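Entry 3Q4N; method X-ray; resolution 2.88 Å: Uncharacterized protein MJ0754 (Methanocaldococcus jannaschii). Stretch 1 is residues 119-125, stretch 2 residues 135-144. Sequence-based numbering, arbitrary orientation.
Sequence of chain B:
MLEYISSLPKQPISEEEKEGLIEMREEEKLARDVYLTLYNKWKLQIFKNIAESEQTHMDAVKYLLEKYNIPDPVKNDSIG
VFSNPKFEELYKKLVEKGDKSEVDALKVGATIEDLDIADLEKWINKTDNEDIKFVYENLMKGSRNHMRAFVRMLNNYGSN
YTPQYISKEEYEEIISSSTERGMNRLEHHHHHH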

ATOM      1  N   ASP B 119       2.671   2.236  -5.255  1.00 64.70           N
ATOM      2  CA  ASP B 119       1.558   1.847  -6.094  1.00 65.33           C
ATOM      3  C   ASP B 119       2.026   1.716  -7.534  1.00 65.48           C
ATOM      4  O   ASP B 119       1.626   0.806  -8.247  1.00 65.99           O
ATOM      5  N   LEU B 120       2.949   2.575  -7.930  1.00 65.43           N
ATOM      6  CA  LEU B 120       3.619   2.414  -9.198  1.00 65.02           C
ATOM      7  C   LEU B 120       4.217   1.028  -9.312  1.00 65.16           C
ATOM      8  O   LEU B 120       3.964   0.352 -10.287  1.00 65.11           O
ATOM      9  N   GLU B 121       4.997   0.596  -8.321  1.00 65.62           N
ATOM     10  CA  GLU B 121       5.609  -0.740  -8.376  1.00 66.38           C
ATOM     11  C   GLU B 121       4.482  -1.764  -8.392  1.00 65.94           C
ATOM     12  O   GLU B 121       4.450  -2.641  -9.247  1.00 65.82           O
ATOM     13  N   LYS B 122       3.546  -1.619  -7.454  1.00 65.68           N
ATOM     14  CA  LYS B 122       2.348  -2.457  -7.378  1.00 65.31           C
ATOM     15  C   LYS B 122       1.712  -2.647  -8.751  1.00 65.22           C
ATOM     16  O   LYS B 122       1.460  -3.781  -9.164  1.00 65.26           O
ATOM     17  N   TRP B 123       1.500  -1.539  -9.465  1.00 65.09           N
ATOM     18  CA  TRP B 123       0.859  -1.555 -10.788  1.00 65.33           C
ATOM     19  C   TRP B 123       1.709  -2.067 -11.961  1.00 66.08           C
ATOM     20  O   TRP B 123       1.211  -2.795 -12.828  1.00 65.88           O
ATOM     21  N   ILE B 124       2.977  -1.671 -11.993  1.00 67.37           N
ATOM     22  CA  ILE B 124       3.915  -2.176 -12.976  1.00 68.78           C
ATOM     23  C   ILE B 124       3.915  -3.701 -12.918  1.00 70.15           C
ATOM     24  O   ILE B 124       3.763  -4.372 -13.949  1.00 70.34           O
ATOM     25  N   ASN B 125       4.050  -4.236 -11.706  1.00 71.59           N
ATOM     26  CA  ASN B 125       4.080  -5.678 -11.469  1.00 73.23           C
ATOM     27  C   ASN B 125       2.856  -6.427 -11.981  1.00 74.09           C
ATOM     28  O   ASN B 125       2.938  -7.602 -12.343  1.00 73.85           O
ATOM     29  N   VAL B 135       5.348   4.287 -19.293  1.00 71.35           N
ATOM     30  CA  VAL B 135       4.845   5.467 -18.574  1.00 70.92           C
ATOM     31  C   VAL B 135       5.068   5.347 -17.052  1.00 71.02           C
ATOM     32  O   VAL B 135       5.652   6.235 -16.426  1.00 71.28           O
ATOM     33  N   TYR B 136       4.630   4.240 -16.465  1.00 70.52           N
ATOM     34  CA  TYR B 136       4.843   4.009 -15.057  1.00 70.12           C
ATOM     35  C   TYR B 136       6.315   4.143 -14.647  1.00 70.48           C
ATOM     36  O   TYR B 136       6.628   4.795 -13.647  1.00 70.35           O
ATOM     37  N   GLU B 137       7.214   3.552 -15.436  1.00 70.90           N
ATOM     38  CA  GLU B 137       8.640   3.537 -15.104  1.00 71.31           C
ATOM     39  C   GLU B 137       9.142   4.954 -14.997  1.00 70.90           C
ATOM     40  O   GLU B 137       9.833   5.304 -14.053  1.00 71.23           O
ATOM     41  N   ASN B 138       8.766   5.774 -15.967  1.00 70.48           N
ATOM     42  CA  ASN B 138       9.095   7.188 -15.950  1.00 70.12           C
ATOM     43  C   ASN B 138       8.418   7.975 -14.833  1.00 69.86           C
ATOM     44  O   ASN B 138       8.962   8.974 -14.328  1.00 69.56           O
ATOM     45  N   LEU B 139       7.228   7.519 -14.456  1.00 69.44           N
ATOM     46  CA  LEU B 139       6.526   8.099 -13.340  1.00 68.94           C
ATOM     47  C   LEU B 139       7.289   7.822 -12.043  1.00 69.27           C
ATOM     48  O   LEU B 139       7.517   8.745 -11.239  1.00 69.03           O
ATOM     49  N   MET B 140       7.739   6.580 -11.867  1.00 69.28           N
ATOM     50  CA  MET B 140       8.642   6.274 -10.763  1.00 69.82           C
ATOM     51  C   MET B 140       9.827   7.254 -10.810  1.00 69.73           C
ATOM     52  O   MET B 140      10.110   7.951  -9.835  1.00 69.53           O
ATOM     53  N   LYS B 141      10.481   7.329 -11.967  1.00 69.60           N
ATOM     54  CA  LYS B 141      11.625   8.199 -12.161  1.00 69.62           C
ATOM     55  C   LYS B 141      11.358   9.586 -11.587  1.00 69.80           C
ATOM     56  O   LYS B 141      12.078  10.027 -10.688  1.00 69.74           O
ATOM     57  N   GLY B 142      10.312  10.257 -12.087  1.00 69.95           N
ATOM     58  CA  GLY B 142       9.903  11.585 -11.588  1.00 69.54           C
ATOM     59  C   GLY B 142       9.633  11.597 -10.094  1.00 69.55           C
ATOM     60  O   GLY B 142      10.022  12.520  -9.398  1.00 69.26           O
ATOM     61  N   SER B 143       8.983  10.548  -9.600  1.00 70.07           N
ATOM     62  CA  SER B 143       8.619  10.444  -8.183  1.00 70.74           C
ATOM     63  C   SER B 143       9.812  10.272  -7.258  1.00 70.95           C
ATOM     64  O   SER B 143       9.832  10.821  -6.155  1.00 71.43           O
ATOM     65  N   ARG B 144      10.799   9.505  -7.701  1.00 71.10           N
ATOM     66  CA  ARG B 144      12.010   9.318  -6.918  1.00 71.32           C
ATOM     67  C   ARG B 144      12.706  10.659  -6.650  1.00 71.26           C
ATOM     68  O   ARG B 144      13.182  10.909  -5.534  1.00 71.25           O
TER

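Residues 119-125 and 135-144 are both helical, and their axes run nearly antiparallel, at 165° between N-to-C directions, with a closest approach of 9.7 Å. The contact buries 424 Å² summed over both sides. No hydrogen bond crosses it. Within each helix the amides of residues 123-125 and 139-144 bond to carbonyls of their own stretch, as in Met 140 N to Tyr 136 O at 2.8 Å, and what joins the two stretches is apolar packing.

Asp 119 opens the first stretch out of reach of the second. Leu 120 follows as the centre of the contact, with 102 Å² covered. Its CA-to-CB bond points toward the partner helix, and chi1 of -79° (m) with chi2 of 168° (t) sets the side chain as a knob in a hole formed by Tyr 136, Leu 139, Met 140 and Ser 143. The fit reaches the partner's backbone: Leu 120 CD1 lies 3.4 Å from Met 140 N and 3.6 Å from Leu 139 C. Leu 120 CD2 meets Leu 139 CB at 3.8 Å and Tyr 136 CD2 at 4.0 Å, the latter approach oblique to the ring. On Ser 143, the hydroxyl OG is 4.3 Å from Leu 120 CD1, a distance of packing only; that hydroxyl is hydrogen-bonded elsewhere in the structure.

Glu 121 starts away from the second helix, but its chain (chi1 m, chi2 t) returns far enough for Glu 121 CG to rest 3.8 Å from Met 140 CE. The carboxylate stays close as well, with Glu 121 OE2 4.0 Å from Met 140 CE. Lys 122 takes no part.

Trp 123 points toward the partner at CB, yet with chi1 of -72° (m) its indole leads away. Consistent with this, its closest contact is Trp 123 CB to Tyr 136 CE1, 3.8 Å, and its ring nitrogen NE1 is hydrogen-bonded elsewhere.

Ile 124 leaves its helix sideways, and its m, t conformation (chi1 -78°, chi2 163°) brings the end of the side chain nearer the second helix. Ile 124 CG1 approaches Tyr 136 CB to 3.4 Å and lies at the edge of the tyrosine ring, near its plane. Farther out, Ile 124 CD1 is 3.9 Å from Met 140 SD and 4.1 Å from Glu 137 N. Met 140, whose chi angles all fall between wells, also places SD 4.0 Å from Leu 120 CB, so its sulfur contacts both aliphatic residues. Asn 125 lies beyond the contact.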

ATOM      1  CB  ASP B 119       0.391   2.798  -5.870  1.00 65.26           C
ATOM      2  CG  ASP B 119      -0.095   2.767  -4.400  1.00 67.31           C
ATOM      3  OD1 ASP B 119       0.445   1.957  -3.612  1.00 67.19           O
ATOM      4  OD2 ASP B 119      -1.002   3.539  -4.005  1.00 70.75           O
ATOM      5  CB  LEU B 120       4.683   3.505  -9.395  1.00 64.99           C
ATOM      6  CG  LEU B 120       4.143   4.877  -9.832  1.00 64.51           C
ATOM      7  CD1 LEU B 120       5.175   5.947  -9.734  1.00 64.33           C
ATOM      8  CD2 LEU B 120       3.572   4.851 -11.257  1.00 64.80           C
ATOM      9  CB  GLU B 121       6.564  -1.003  -7.193  1.00 66.83           C
ATOM     10  CG  GLU B 121       8.043  -0.592  -7.392  1.00 69.70           C
ATOM     11  CD  GLU B 121       8.797  -0.287  -6.050  1.00 73.84           C
ATOM     12  OE1 GLU B 121       8.535  -0.947  -5.012  1.00 74.66           O
ATOM     13  OE2 GLU B 121       9.673   0.616  -6.035  1.00 75.43           O
ATOM     14  CB  LYS B 122       1.365  -1.818  -6.395  1.00 65.39           C
ATOM     15  CG  LYS B 122      -0.050  -2.357  -6.346  1.00 64.84           C
ATOM     16  CD  LYS B 122      -0.885  -1.358  -5.545  1.00 65.53           C
ATOM     17  CE  LYS B 122      -2.225  -1.912  -5.091  1.00 65.99           C
ATOM     18  NZ  LYS B 122      -3.380  -1.729  -6.060  1.00 65.49           N
ATOM     19  CB  TRP B 123       0.289  -0.184 -11.128  1.00 64.62           C
ATOM     20  CG  TRP B 123      -0.935   0.190 -10.339  1.00 63.90           C
ATOM     21  CD1 TRP B 123      -1.089   1.288  -9.527  1.00 63.75           C
ATOM     22  CD2 TRP B 123      -2.181  -0.516 -10.293  1.00 62.38           C
ATOM     23  NE1 TRP B 123      -2.347   1.299  -8.975  1.00 63.07           N
ATOM     24  CE2 TRP B 123      -3.037   0.203  -9.424  1.00 62.22           C
ATOM     25  CE3 TRP B 123      -2.658  -1.687 -10.897  1.00 61.29           C
ATOM     26  CZ2 TRP B 123      -4.336  -0.214  -9.144  1.00 61.45           C
ATOM     27  CZ3 TRP B 123      -3.953  -2.099 -10.618  1.00 61.39           C
ATOM     28  CH2 TRP B 123      -4.775  -1.366  -9.751  1.00 61.70           C
ATOM     29  CB  ILE B 124       5.329  -1.640 -12.717  1.00 68.74           C
ATOM     30  CG1 ILE B 124       5.443  -0.208 -13.215  1.00 67.97           C
ATOM     31  CG2 ILE B 124       6.391  -2.530 -13.382  1.00 69.06           C
ATOM     32  CD1 ILE B 124       6.639   0.532 -12.652  1.00 68.97           C
ATOM     33  CB  ASN B 125       4.285  -5.946  -9.982  1.00 73.46           C
ATOM     34  CG  ASN B 125       5.735  -5.757  -9.556  1.00 74.86           C
ATOM     35  OD1 ASN B 125       6.092  -4.759  -8.918  1.00 75.67           O
ATOM     36  ND2 ASN B 125       6.584  -6.713  -9.925  1.00 75.55           N
ATOM     37  CB  VAL B 135       3.377   5.708 -18.885  1.00 70.67           C
ATOM     38  CG1 VAL B 135       2.791   6.742 -17.964  1.00 68.88           C
ATOM     39  CG2 VAL B 135       3.255   6.134 -20.320  1.00 71.40           C
ATOM     40  CB  TYR B 136       4.286   2.650 -14.683  1.00 69.83           C
ATOM     41  CG  TYR B 136       2.781   2.596 -14.687  1.00 69.07           C
ATOM     42  CD1 TYR B 136       2.111   1.389 -14.547  1.00 68.24           C
ATOM     43  CD2 TYR B 136       2.015   3.757 -14.829  1.00 69.28           C
ATOM     44  CE1 TYR B 136       0.707   1.339 -14.547  1.00 68.07           C
ATOM     45  CE2 TYR B 136       0.607   3.719 -14.821  1.00 68.01           C
ATOM     46  CZ  TYR B 136      -0.037   2.508 -14.681  1.00 67.33           C
ATOM     47  OH  TYR B 136      -1.415   2.460 -14.674  1.00 66.60           O
ATOM     48  CB  GLU B 137       9.449   2.794 -16.159  1.00 71.76           C
ATOM     49  CG  GLU B 137       9.121   1.306 -16.289  1.00 74.69           C
ATOM     50  CD  GLU B 137      10.264   0.392 -15.873  1.00 78.57           C
ATOM     51  OE1 GLU B 137      11.030   0.774 -14.942  1.00 80.03           O
ATOM     52  OE2 GLU B 137      10.381  -0.707 -16.486  1.00 78.95           O
ATOM     53  CB  ASN B 138       8.741   7.789 -17.285  1.00 70.02           C
ATOM     54  CG  ASN B 138       9.838   7.620 -18.276  1.00 71.37           C
ATOM     55  OD1 ASN B 138       9.732   6.810 -19.201  1.00 72.11           O
ATOM     56  ND2 ASN B 138      10.938   8.360 -18.075  1.00 72.50           N
ATOM     57  CB  LEU B 139       5.075   7.636 -13.318  1.00 68.46           C
ATOM     58  CG  LEU B 139       4.143   8.699 -13.925  1.00 68.16           C
ATOM     59  CD1 LEU B 139       4.572   9.153 -15.314  1.00 68.17           C
ATOM     60  CD2 LEU B 139       2.702   8.272 -13.959  1.00 66.67           C
ATOM     61  CB  MET B 140       9.128   4.829 -10.856  1.00 70.11           C
ATOM     62  CG  MET B 140       9.130   4.093  -9.551  1.00 71.54           C
ATOM     63  SD  MET B 140       8.466   2.424  -9.812  1.00 76.89           S
ATOM     64  CE  MET B 140       9.965   1.414  -9.928  1.00 74.93           C
ATOM     65  CB  LYS B 141      11.976   8.268 -13.643  1.00 69.82           C
ATOM     66  CG  LYS B 141      13.196   9.127 -13.982  1.00 70.31           C
ATOM     67  CD  LYS B 141      14.096   8.439 -15.005  1.00 71.43           C
ATOM     68  CE  LYS B 141      14.491   7.035 -14.533  1.00 71.33           C
ATOM     69  NZ  LYS B 141      15.978   6.872 -14.437  1.00 70.84           N
ATOM     70  CB  SER B 143       7.622   9.298  -7.945  1.00 70.89           C
ATOM     71  OG  SER B 143       6.280   9.765  -8.017  1.00 71.37           O
ATOM     72  CB  ARG B 144      12.939   8.318  -7.604  1.00 71.37           C
ATOM     73  CG  ARG B 144      12.454   6.867  -7.508  1.00 73.39           C
ATOM     74  CD  ARG B 144      13.584   5.851  -7.731  1.00 77.86           C
ATOM     75  NE  ARG B 144      13.798   5.476  -9.138  1.00 80.61           N
ATOM     76  CZ  ARG B 144      13.466   4.290  -9.652  1.00 82.41           C
ATOM     77  NH1 ARG B 144      12.899   3.361  -8.883  1.00 82.08           N
ATOM     78  NH2 ARG B 144      13.701   4.030 -10.939  1.00 83.68           N
TER